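Local coordinates for plasmin and fibronectin-binding protein A (Streptococcus pneumoniae, PDB 4MR0) that acts as a fibronectin-dependent adhesin and invasin of the bacterial surface, binding human fibronectin, plasmin, plasminogen and serum albumin, at residues 392-397 with 411-416; 431-436 with 446-451. One frame throughout, in Å; residues are numbered along the deposited sequence.

Interaction 1: residues 392-397 with 411-416; sequences NRFDKK and ALVNAY
In the hydrophobic interior of the parallel beta-helix of PfbA, Phe-394 on one wall meets Leu-412 and Val-413 where the chain turns a corner into another face. No hydrogen bond joins the two segments; apolar packing does the work. Phe-394 CG lies anti to its carbonyl carbon (chi1 -58°), which sends the ring inward past Leu-412, the two side chains running in opposite directions. The nearest pair of their side-chain atoms is Phe-394 CB and Leu-412 CD1, 3.6 Å apart, while the ring's CD2 lies 3.7 Å from Leu-412 CB. Beyond them the ring crosses Val-413 at about a right angle. Val-413 CG2 comes obliquely to its far end, 3.4 Å from Phe-394 CZ, and Leu-412 O lies 3.5 Å from Phe-394 CE2. A large flat ring suits this place because it spans the gap between the walls, while the branched aliphatic residues pack closely at the bend.

Lys-396 adds its aliphatic root, with CB 4.3 Å from Leu-412 CD1. Its chain then bends at chi2 (62°) and leads the amino group away to a hydrogen bond with Met-374 O, which gives the buried, probably charged, amino group a polar partner. On the other side of the strand, Arg-393 NE forms a salt bridge with Asp-395 OD2 at 2.7 Å.

Strand 387-396 runs parallel between strands 364-372 and 431-440, and Phe-394 meets an aromatic ring from each, Phe-371 and Phe-438, the latter stacked on it. Leu-412 also touches Phe-438 and Ile-440, and Val-413 touches Ile-433, all of strand 431-440.

Interaction 2: residues 431-436 with 446-451; sequences VVIAEN and KAIRVA
Ile-433 faces Ile-448 and Val-450 across the interior of the beta-helix, and the contact is wholly aliphatic. The strands bearing them lie on different walls, with the nearest CA atoms, those of Ile-433 and Ile-448, 8.7 Å apart, so side chains bridge the gap. Ile-433 CG1 is anti to the carbonyl carbon (chi1 -60°), and the outstretched branch (chi2 167°) places CD1 against both partners. This methyl touches Ile-448 CG2 at 3.9 Å and Val-450 CG2 at 3.8 Å. The two isoleucines overlap head to tail and meet a second time, with Ile-433 CG2 4.0 Å from Ile-448 CD1. Val-450, two residues beyond Ile-448 and on the same face of its strand, offers a shorter branch. Beta-branched residues suit both strands: they favour extended backbone and present two branches to the core.

Among the polar groups, Asn-436, at the end of its segment, bonds to the preceding coil: OD1 accepts from Asn-392 N and ND2 gives to Ile-389 O, which satisfies a buried polar side chain.

Charged groups keep clear of the aliphatic contact. The CB of Arg-449 points away from segment 431-436, on the outer face of its strand; its guanidinium forms salt bridges with Glu-484 and Asp-453, with Ala-451 CB 3.8 Å above its plane. Lys-446, before the corner at Ala-447, also forms a salt bridge with Glu-484.

With no hydrogen bond or ion pair across the gap, cohesion between these two segments probably comes from dispersion and the exclusion of water. Methyl-to-methyl packing has little directional preference, so hydrogen bonds to neighbouring coils, such as those of Asn-436, probably help set the alignment of the coils.

Both contacts are buried and join the same two walls of the beta-helix one coil apart: strands 387-396 and 431-440 are neighbours, as are 410-415 and 445-451. Their centres lie 8 Å apart, and along the chain interaction 1 is complete before the chain reaches interaction 2. Backbone bonding ties them side by side, Val-413 O lying 2.8 Å from Arg-449 N in a probable hydrogen bond. Their chemistry differs with their place on the wall. Interaction 1 uses residues at the corner itself, 412 and 413, against an aromatic ring; interaction 2 uses strand residues just past the corner at Ala-447 and is purely aliphatic, burying less surface (138 against 219 Å²).

Interaction 1: residues 392-397 with 411-416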
loop_
_atom_site.group_PDB
_atom_site.type_symbol
_atom_site.label_atom_id
_atom_site.label_comp_id
_atom_site.label_asym_id
_atom_site.label_seq_id
_atom_site.Cartn_x
_atom_site.Cartn_y
_atom_site.Cartn_z
ATOM N N ASN A 392 -6.296 8.823 -7.927
ATOM C CA ASN A 392 -4.878 8.493 -7.967
ATOM C C ASN A 392 -4.408 8.316 -9.407
ATOM O O ASN A 392 -5.209 8.091 -10.311
ATOM C CB ASN A 392 -4.619 7.195 -7.202
ATOM C CG ASN A 392 -5.008 7.292 -5.744
ATOM O OD1 ASN A 392 -4.275 7.854 -4.929
ATOM N ND2 ASN A 392 -6.180 6.751 -5.406
ATOM N N ARG A 393 -3.103 8.429 -9.611
ATOM C CA ARG A 393 -2.515 8.243 -10.927
ATOM C C ARG A 393 -1.572 7.037 -10.858
ATOM O O ARG A 393 -0.607 7.034 -10.093
ATOM C CB ARG A 393 -1.745 9.498 -11.340
ATOM C CG ARG A 393 -0.860 9.295 -12.550
ATOM C CD ARG A 393 -0.214 10.597 -12.974
ATOM N NE ARG A 393 0.805 10.381 -13.996
ATOM C CZ ARG A 393 1.512 11.356 -14.560
ATOM N NH1 ARG A 393 1.308 12.619 -14.200
ATOM N NH2 ARG A 393 2.430 11.067 -15.475
ATOM N N PHE A 394 -1.861 6.006 -11.642
ATOM C CA PHE A 394 -1.022 4.807 -11.652
ATOM C C PHE A 394 -0.308 4.718 -12.988
ATOM O O PHE A 394 -0.952 4.499 -14.020
ATOM C CB PHE A 394 -1.856 3.532 -11.491
ATOM C CG PHE A 394 -2.685 3.478 -10.236
ATOM C CD1 PHE A 394 -3.784 4.321 -10.070
ATOM C CD2 PHE A 394 -2.407 2.531 -9.249
ATOM C CE1 PHE A 394 -4.599 4.218 -8.942
ATOM C CE2 PHE A 394 -3.207 2.414 -8.120
ATOM C CZ PHE A 394 -4.311 3.256 -7.961
ATOM N N ASP A 395 1.010 4.882 -12.980
ATOM C CA ASP A 395 1.773 4.790 -14.218
ATOM C C ASP A 395 2.544 3.478 -14.255
ATOM O O ASP A 395 3.005 2.986 -13.224
ATOM C CB ASP A 395 2.753 5.959 -14.347
ATOM C CG ASP A 395 2.054 7.291 -14.577
ATOM O OD1 ASP A 395 1.081 7.334 -15.364
ATOM O OD2 ASP A 395 2.489 8.301 -13.987
ATOM N N LYS A 396 2.669 2.905 -15.444
ATOM C CA LYS A 396 3.399 1.656 -15.602
ATOM C C LYS A 396 4.125 1.692 -16.931
ATOM O O LYS A 396 3.504 1.778 -17.991
ATOM C CB LYS A 396 2.443 0.463 -15.549
ATOM C CG LYS A 396 3.121 -0.898 -15.635
ATOM C CD LYS A 396 4.077 -1.148 -14.477
ATOM C CE LYS A 396 4.642 -2.564 -14.537
ATOM N NZ LYS A 396 5.727 -2.794 -13.541
ATOM N N LYS A 397 5.449 1.645 -16.869
ATOM C CA LYS A 397 6.267 1.684 -18.070
ATOM C C LYS A 397 6.611 0.277 -18.548
ATOM O O LYS A 397 6.261 -0.718 -17.908
ATOM C CB LYS A 397 7.553 2.468 -17.801
ATOM C CG LYS A 397 7.324 3.927 -17.445
ATOM C CD LYS A 397 8.642 4.690 -17.377
ATOM C CE LYS A 397 9.370 4.481 -16.059
ATOM N NZ LYS A 397 9.010 5.547 -15.072
ATOM N N ALA A 411 -0.873 -5.919 -11.218
ATOM C CA ALA A 411 -2.251 -5.437 -11.179
ATOM C C ALA A 411 -2.164 -4.179 -10.314
ATOM O O ALA A 411 -1.997 -4.269 -9.099
ATOM C CB ALA A 411 -3.167 -6.482 -10.540
ATOM N N LEU A 412 -2.261 -3.014 -10.952
ATOM C CA LEU A 412 -2.132 -1.736 -10.256
ATOM C C LEU A 412 -3.031 -1.577 -9.030
ATOM O O LEU A 412 -2.604 -1.049 -8.005
ATOM C CB LEU A 412 -2.296 -0.594 -11.265
ATOM C CG LEU A 412 -1.220 -0.747 -12.363
ATOM C CD1 LEU A 412 -1.237 0.437 -13.310
ATOM C CD2 LEU A 412 0.155 -0.883 -11.718
ATOM N N VAL A 413 -4.276 -2.012 -9.136
ATOM C CA VAL A 413 -5.177 -2.001 -7.994
ATOM C C VAL A 413 -5.570 -3.467 -7.914
ATOM O O VAL A 413 -6.075 -4.033 -8.883
ATOM C CB VAL A 413 -6.433 -1.139 -8.213
ATOM C CG1 VAL A 413 -7.407 -1.371 -7.073
ATOM C CG2 VAL A 413 -6.057 0.331 -8.252
ATOM N N ASN A 414 -5.325 -4.092 -6.769
ATOM C CA ASN A 414 -5.627 -5.508 -6.626
ATOM C C ASN A 414 -6.216 -5.834 -5.262
ATOM O O ASN A 414 -5.480 -6.056 -4.301
ATOM C CB ASN A 414 -4.335 -6.309 -6.856
ATOM C CG ASN A 414 -4.562 -7.810 -6.890
ATOM O OD1 ASN A 414 -5.677 -8.291 -6.706
ATOM N ND2 ASN A 414 -3.487 -8.563 -7.131
ATOM N N ALA A 415 -7.544 -5.840 -5.172
ATOM C CA ALA A 415 -8.225 -6.178 -3.921
ATOM C C ALA A 415 -8.524 -7.660 -4.048
ATOM O O ALA A 415 -9.470 -8.046 -4.733
ATOM C CB ALA A 415 -9.527 -5.397 -3.785
ATOM N N TYR A 416 -7.719 -8.483 -3.383
ATOM C CA TYR A 416 -7.875 -9.925 -3.467
ATOM C C TYR A 416 -8.279 -10.579 -2.154
ATOM O O TYR A 416 -8.478 -9.906 -1.147
ATOM C CB TYR A 416 -6.570 -10.547 -3.972
ATOM C CG TYR A 416 -5.466 -10.602 -2.937
ATOM C CD1 TYR A 416 -4.797 -9.445 -2.529
ATOM C CD2 TYR A 416 -5.108 -11.815 -2.344
ATOM C CE1 TYR A 416 -3.795 -9.498 -1.549
ATOM C CE2 TYR A 416 -4.116 -11.880 -1.371
ATOM C CZ TYR A 416 -3.463 -10.724 -0.978
ATOM O OH TYR A 416 -2.474 -10.809 -0.026
#

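Interaction 2: residues 431-436 with 446-451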
loop_
_atom_site.group_PDB
_atom_site.type_symbol
_atom_site.label_atom_id
_atom_site.label_comp_id
_atom_site.label_asym_id
_atom_site.label_seq_id
_atom_site.Cartn_x
_atom_site.Cartn_y
_atom_site.Cartn_z
ATOM N N VAL A 431 -15.718 -1.589 -1.212
ATOM C CA VAL A 431 -14.523 -1.041 -1.822
ATOM C C VAL A 431 -14.944 -0.169 -2.990
ATOM O O VAL A 431 -15.690 -0.607 -3.872
ATOM C CB VAL A 431 -13.575 -2.148 -2.350
ATOM C CG1 VAL A 431 -12.382 -1.511 -3.047
ATOM C CG2 VAL A 431 -13.109 -3.041 -1.202
ATOM N N VAL A 432 -14.468 1.071 -2.986
ATOM C CA VAL A 432 -14.779 2.002 -4.058
ATOM C C VAL A 432 -13.481 2.399 -4.743
ATOM O O VAL A 432 -12.538 2.866 -4.099
ATOM C CB VAL A 432 -15.495 3.269 -3.517
ATOM C CG1 VAL A 432 -15.728 4.273 -4.650
ATOM C CG2 VAL A 432 -16.821 2.880 -2.886
ATOM N N ILE A 433 -13.438 2.176 -6.052
ATOM C CA ILE A 433 -12.288 2.508 -6.882
ATOM C C ILE A 433 -12.857 3.504 -7.883
ATOM O O ILE A 433 -13.517 3.119 -8.848
ATOM C CB ILE A 433 -11.773 1.247 -7.604
ATOM C CG1 ILE A 433 -11.351 0.210 -6.559
ATOM C CG2 ILE A 433 -10.598 1.591 -8.499
ATOM C CD1 ILE A 433 -11.109 -1.175 -7.129
ATOM N N ALA A 434 -12.598 4.786 -7.656
ATOM C CA ALA A 434 -13.172 5.808 -8.517
ATOM C C ALA A 434 -12.256 6.923 -8.975
ATOM O O ALA A 434 -11.331 7.316 -8.273
ATOM C CB ALA A 434 -14.369 6.418 -7.814
ATOM N N GLU A 435 -12.535 7.424 -10.172
ATOM C CA GLU A 435 -11.807 8.550 -10.737
ATOM C C GLU A 435 -10.282 8.461 -10.719
ATOM O O GLU A 435 -9.602 9.469 -10.517
ATOM C CB GLU A 435 -12.258 9.827 -10.016
ATOM C CG GLU A 435 -13.765 10.086 -10.105
ATOM C CD GLU A 435 -14.315 10.825 -8.892
ATOM O OE1 GLU A 435 -13.822 11.935 -8.580
ATOM O OE2 GLU A 435 -15.250 10.294 -8.247
ATOM N N ASN A 436 -9.747 7.265 -10.929
ATOM C CA ASN A 436 -8.297 7.082 -10.965
ATOM C C ASN A 436 -7.860 7.066 -12.429
ATOM O O ASN A 436 -8.639 6.696 -13.307
ATOM C CB ASN A 436 -7.904 5.750 -10.314
ATOM C CG ASN A 436 -8.288 5.679 -8.852
ATOM O OD1 ASN A 436 -7.630 6.269 -7.999
ATOM N ND2 ASN A 436 -9.367 4.966 -8.558
ATOM N N LYS A 446 -2.240 -5.332 -15.445
ATOM C CA LYS A 446 -3.686 -5.195 -15.380
ATOM C C LYS A 446 -3.937 -3.918 -14.577
ATOM O O LYS A 446 -3.251 -3.662 -13.586
ATOM C CB LYS A 446 -4.263 -6.407 -14.647
ATOM C CG LYS A 446 -5.758 -6.608 -14.789
ATOM C CD LYS A 446 -6.211 -7.766 -13.905
ATOM C CE LYS A 446 -6.818 -8.898 -14.724
ATOM N NZ LYS A 446 -6.022 -10.147 -14.612
ATOM N N ALA A 447 -4.905 -3.111 -14.998
ATOM C CA ALA A 447 -5.189 -1.870 -14.282
ATOM C C ALA A 447 -5.895 -2.128 -12.955
ATOM O O ALA A 447 -5.395 -1.771 -11.890
ATOM C CB ALA A 447 -6.046 -0.949 -15.148
ATOM N N ILE A 448 -7.055 -2.764 -13.034
ATOM C CA ILE A 448 -7.870 -3.032 -11.860
ATOM C C ILE A 448 -8.291 -4.478 -11.718
ATOM O O ILE A 448 -8.706 -5.118 -12.689
ATOM C CB ILE A 448 -9.164 -2.183 -11.899
ATOM C CG1 ILE A 448 -8.809 -0.701 -11.965
ATOM C CG2 ILE A 448 -10.027 -2.489 -10.690
ATOM C CD1 ILE A 448 -10.007 0.203 -12.238
ATOM N N ARG A 449 -8.221 -4.974 -10.486
ATOM C CA ARG A 449 -8.613 -6.337 -10.179
ATOM C C ARG A 449 -9.251 -6.416 -8.792
ATOM O O ARG A 449 -8.706 -5.889 -7.822
ATOM C CB ARG A 449 -7.385 -7.254 -10.232
ATOM C CG ARG A 449 -7.658 -8.691 -9.850
ATOM C CD ARG A 449 -6.413 -9.545 -10.051
ATOM N NE ARG A 449 -6.705 -10.969 -9.906
ATOM C CZ ARG A 449 -6.806 -11.604 -8.745
ATOM N NH1 ARG A 449 -6.631 -10.949 -7.602
ATOM N NH2 ARG A 449 -7.090 -12.898 -8.729
ATOM N N VAL A 450 -10.414 -7.056 -8.714
ATOM C CA VAL A 450 -11.119 -7.253 -7.450
ATOM C C VAL A 450 -11.562 -8.698 -7.525
ATOM O O VAL A 450 -12.297 -9.080 -8.443
ATOM C CB VAL A 450 -12.370 -6.353 -7.315
ATOM C CG1 VAL A 450 -13.133 -6.705 -6.037
ATOM C CG2 VAL A 450 -11.957 -4.895 -7.276
ATOM N N ALA A 451 -11.129 -9.519 -6.575
ATOM C CA ALA A 451 -11.505 -10.912 -6.678
ATOM C C ALA A 451 -11.486 -11.778 -5.442
ATOM O O ALA A 451 -10.891 -11.440 -4.418
ATOM C CB ALA A 451 -10.628 -11.566 -7.740
#